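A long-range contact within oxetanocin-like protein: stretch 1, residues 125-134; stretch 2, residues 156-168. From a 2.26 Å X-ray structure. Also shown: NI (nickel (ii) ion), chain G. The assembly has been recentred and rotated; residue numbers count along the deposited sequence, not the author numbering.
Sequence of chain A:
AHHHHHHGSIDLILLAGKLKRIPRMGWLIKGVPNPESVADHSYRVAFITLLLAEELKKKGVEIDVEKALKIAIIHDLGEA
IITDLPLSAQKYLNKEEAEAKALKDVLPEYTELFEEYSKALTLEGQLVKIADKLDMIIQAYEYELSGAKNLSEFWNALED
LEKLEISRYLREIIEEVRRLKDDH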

# COMPACT_ATOMS: atom_id res chain seq x y z
N GLY A 125 4.89 35.63 3.07
CA GLY A 125 5.21 34.82 1.91
C GLY A 125 6.55 34.11 2.01
O GLY A 125 6.66 32.92 1.68
N GLN A 126 7.58 34.82 2.45
CA GLN A 126 8.89 34.22 2.67
C GLN A 126 8.86 33.16 3.75
O GLN A 126 9.54 32.11 3.63
CB GLN A 126 9.90 35.26 3.16
CG GLN A 126 10.25 36.36 2.19
CD GLN A 126 11.18 37.36 2.87
OE1 GLN A 126 12.21 36.98 3.43
NE2 GLN A 126 10.83 38.62 2.81
N LEU A 127 8.15 33.45 4.83
CA LEU A 127 8.01 32.51 5.94
C LEU A 127 7.42 31.13 5.50
O LEU A 127 7.90 30.10 5.91
CB LEU A 127 7.18 33.10 7.09
CG LEU A 127 6.92 32.14 8.28
CD1 LEU A 127 8.18 31.59 8.87
CD2 LEU A 127 6.10 32.84 9.36
N VAL A 128 6.36 31.17 4.70
CA VAL A 128 5.70 29.95 4.27
C VAL A 128 6.54 29.22 3.22
O VAL A 128 6.56 27.99 3.22
CB VAL A 128 4.27 30.20 3.77
CG1 VAL A 128 3.63 28.89 3.38
CG2 VAL A 128 3.41 30.87 4.86
N LYS A 129 7.23 29.96 2.36
CA LYS A 129 8.22 29.36 1.46
C LYS A 129 9.35 28.62 2.19
O LYS A 129 9.78 27.51 1.80
CB LYS A 129 8.81 30.42 0.51
CG LYS A 129 9.58 29.83 -0.71
CD LYS A 129 8.67 29.16 -1.78
CE LYS A 129 8.10 30.22 -2.75
NZ LYS A 129 7.14 29.76 -3.81
N ILE A 130 9.83 29.21 3.27
CA ILE A 130 10.80 28.55 4.10
C ILE A 130 10.23 27.27 4.72
O ILE A 130 10.88 26.26 4.73
CB ILE A 130 11.34 29.50 5.17
CG1 ILE A 130 12.28 30.51 4.51
CG2 ILE A 130 12.16 28.72 6.23
CD1 ILE A 130 12.62 31.68 5.40
N ALA A 131 9.02 27.34 5.25
CA ALA A 131 8.39 26.19 5.91
C ALA A 131 8.18 25.03 4.93
O ALA A 131 8.35 23.89 5.25
CB ALA A 131 7.03 26.61 6.52
N ASP A 132 7.76 25.38 3.73
CA ASP A 132 7.51 24.43 2.68
C ASP A 132 8.77 23.61 2.28
O ASP A 132 8.74 22.36 2.16
CB ASP A 132 6.96 25.20 1.50
CG ASP A 132 6.55 24.29 0.39
OD1 ASP A 132 5.57 23.57 0.53
OD2 ASP A 132 7.22 24.28 -0.64
N LYS A 133 9.87 24.34 2.10
CA LYS A 133 11.16 23.75 1.80
C LYS A 133 11.70 22.95 2.94
O LYS A 133 12.31 21.91 2.73
CB LYS A 133 12.13 24.85 1.37
CG LYS A 133 11.77 25.38 -0.04
CD LYS A 133 12.39 26.73 -0.34
CE LYS A 133 12.05 27.19 -1.77
NZ LYS A 133 12.15 26.03 -2.73
N LEU A 134 11.49 23.42 4.17
CA LEU A 134 11.91 22.66 5.36
C LEU A 134 11.15 21.35 5.53
O LEU A 134 11.74 20.36 5.89
CB LEU A 134 11.79 23.50 6.61
CG LEU A 134 12.78 24.68 6.67
CD1 LEU A 134 12.64 25.36 8.01
CD2 LEU A 134 14.21 24.25 6.43
N ASN A 156 19.27 20.33 -1.91
CA ASN A 156 19.71 21.52 -2.62
C ASN A 156 18.77 22.70 -2.33
O ASN A 156 19.14 23.85 -2.57
CB ASN A 156 19.81 21.26 -4.15
CG ASN A 156 20.92 20.26 -4.51
OD1 ASN A 156 21.88 20.07 -3.75
ND2 ASN A 156 20.80 19.63 -5.69
N ALA A 157 17.57 22.41 -1.81
CA ALA A 157 16.64 23.48 -1.44
C ALA A 157 17.15 24.32 -0.25
O ALA A 157 16.72 25.45 -0.10
CB ALA A 157 15.21 22.94 -1.18
N LEU A 158 18.05 23.78 0.57
CA LEU A 158 18.72 24.59 1.59
C LEU A 158 19.33 25.86 0.96
O LEU A 158 19.20 26.96 1.52
CB LEU A 158 19.82 23.83 2.31
CG LEU A 158 19.46 22.97 3.50
CD1 LEU A 158 20.67 22.11 3.94
CD2 LEU A 158 18.97 23.82 4.66
N GLU A 159 19.97 25.71 -0.21
CA GLU A 159 20.60 26.85 -0.90
C GLU A 159 19.59 27.94 -1.24
O GLU A 159 19.94 29.11 -1.28
CB GLU A 159 21.28 26.39 -2.20
CG GLU A 159 22.34 25.28 -2.06
CD GLU A 159 22.68 24.58 -3.40
OE1 GLU A 159 21.92 24.77 -4.40
OE2 GLU A 159 23.70 23.82 -3.44
N ASP A 160 18.35 27.56 -1.53
CA ASP A 160 17.30 28.52 -1.91
C ASP A 160 16.81 29.41 -0.73
O ASP A 160 16.16 30.44 -0.95
CB ASP A 160 16.06 27.80 -2.49
CG ASP A 160 16.39 26.76 -3.56
OD1 ASP A 160 17.57 26.62 -3.99
OD2 ASP A 160 15.40 26.08 -3.97
N LEU A 161 17.11 29.01 0.51
CA LEU A 161 16.62 29.71 1.71
C LEU A 161 17.37 30.98 2.02
O LEU A 161 16.76 31.97 2.46
CB LEU A 161 16.69 28.79 2.92
CG LEU A 161 15.88 27.51 2.75
CD1 LEU A 161 15.85 26.78 4.04
CD2 LEU A 161 14.50 27.87 2.27
N GLU A 162 18.69 30.95 1.82
CA GLU A 162 19.56 32.10 2.04
C GLU A 162 19.11 33.30 1.22
O GLU A 162 19.30 34.47 1.62
CB GLU A 162 21.00 31.75 1.68
N LYS A 163 18.51 33.03 0.08
CA LYS A 163 18.03 34.09 -0.80
C LYS A 163 16.79 34.83 -0.23
O LYS A 163 16.39 35.89 -0.73
CB LYS A 163 17.74 33.49 -2.18
CG LYS A 163 18.95 32.68 -2.79
CD LYS A 163 18.47 31.64 -3.81
N LEU A 164 16.17 34.27 0.81
CA LEU A 164 15.04 34.88 1.50
C LEU A 164 15.59 35.62 2.72
O LEU A 164 16.18 34.98 3.60
CB LEU A 164 14.01 33.80 1.92
CG LEU A 164 13.54 32.92 0.75
CD1 LEU A 164 12.71 31.72 1.20
CD2 LEU A 164 12.78 33.76 -0.28
N GLU A 165 15.46 36.95 2.75
CA GLU A 165 15.96 37.74 3.88
C GLU A 165 15.63 37.19 5.27
O GLU A 165 16.48 37.22 6.14
CB GLU A 165 15.44 39.18 3.84
CG GLU A 165 16.21 40.16 2.97
CD GLU A 165 17.73 40.03 3.05
OE1 GLU A 165 18.35 39.91 4.17
OE2 GLU A 165 18.32 40.10 1.96
N ILE A 166 14.40 36.73 5.47
CA ILE A 166 13.90 36.39 6.82
C ILE A 166 14.67 35.19 7.43
O ILE A 166 14.69 35.01 8.64
CB ILE A 166 12.31 36.25 6.83
CG1 ILE A 166 11.71 36.72 8.18
CG2 ILE A 166 11.82 34.85 6.50
N SER A 167 15.35 34.42 6.58
CA SER A 167 16.16 33.27 7.02
C SER A 167 17.39 33.64 7.87
O SER A 167 17.95 32.79 8.55
CB SER A 167 16.63 32.44 5.80
OG SER A 167 17.59 33.16 5.05
N ARG A 168 17.81 34.89 7.84
CA ARG A 168 18.88 35.32 8.74
C ARG A 168 18.43 35.30 10.21
O ARG A 168 19.25 35.20 11.11
CB ARG A 168 19.42 36.69 8.32
CG ARG A 168 18.50 37.80 8.61
CD ARG A 168 18.86 39.02 7.78
NE ARG A 168 18.65 40.23 8.58
CZ ARG A 168 18.26 41.40 8.11
NH1 ARG A 168 18.03 41.60 6.81
NH2 ARG A 168 18.10 42.39 8.99
NI NI G . 4.03 22.90 -0.60

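The best-formed polar link in this contact runs from a side chain to a backbone. Q126 lies on a regular helix with its CA-to-CB bond toward the second stretch, and its amide oxygen accepts a hydrogen bond from the main chain: I166 N to Q126 OE1 is 3.0 Å, with an N-H...acceptor angle of 159°. The amide of I166 needs a partner because it sits in the first turn of the 3-10 segment 165-168, where no carbonyl within the stretch takes it up. Q126 NE2 is hydrogen-bonded elsewhere in the structure, so both polar atoms of the amide are engaged. E165 N also comes within 3.3 Å of Q126 OE1, but its angle is too poor for a bond.

At the other end of the interface, K133 reaches D160. K133 NZ lies 3.5 Å from D160 OD2, a salt bridge whose hydrogen bond is weak. Both residues are partly exposed, and both CA-to-CB bonds point toward the opposite stretch. The lysine's carbon chain does apolar work on the way: K133 CD packs 3.5 Å from L161 CD2, and K133 CG lies 4.4 Å from A157 CB.

Between these polar ends lies an aliphatic seam centred on I130. Its CA-to-CB bond points sideways, yet its m,t rotamer brings the end of the side chain closer to the second stretch. I130 CD1 meets I166 CG2 at 3.4 Å, while I130 CG1 lies 3.6 Å from L164 CD1 and 4.1 Å from L161 CD2. One turn further along, L134 CD2 touches L161 CD1 at 3.8 Å, so L161 meets both I130 and L134.

The backbone sets this register. The short, weakly bonded helix at about 157-161 runs nearly antiparallel to the first helix, at 162°, with a closest axis approach of 9.9 Å. Nearest CA pairs therefore descend as the first helix ascends: Q126 with L164, I130 with L161, K133 with A157. The type I turn from L161 to L164, closed by L164 N to L161 O at 2.9 Å, then leads into the 3-10 segment and places L164 and I166 against the helix.

The rule is compact: Q126, I130, K133 and L134 follow the helical repeat on one face and supply most of the first stretch's share of the contact, which buries 549 Å² counting both sides. A131 points away, and D132 instead binds nickel through OD1, 2.0 Å from NI.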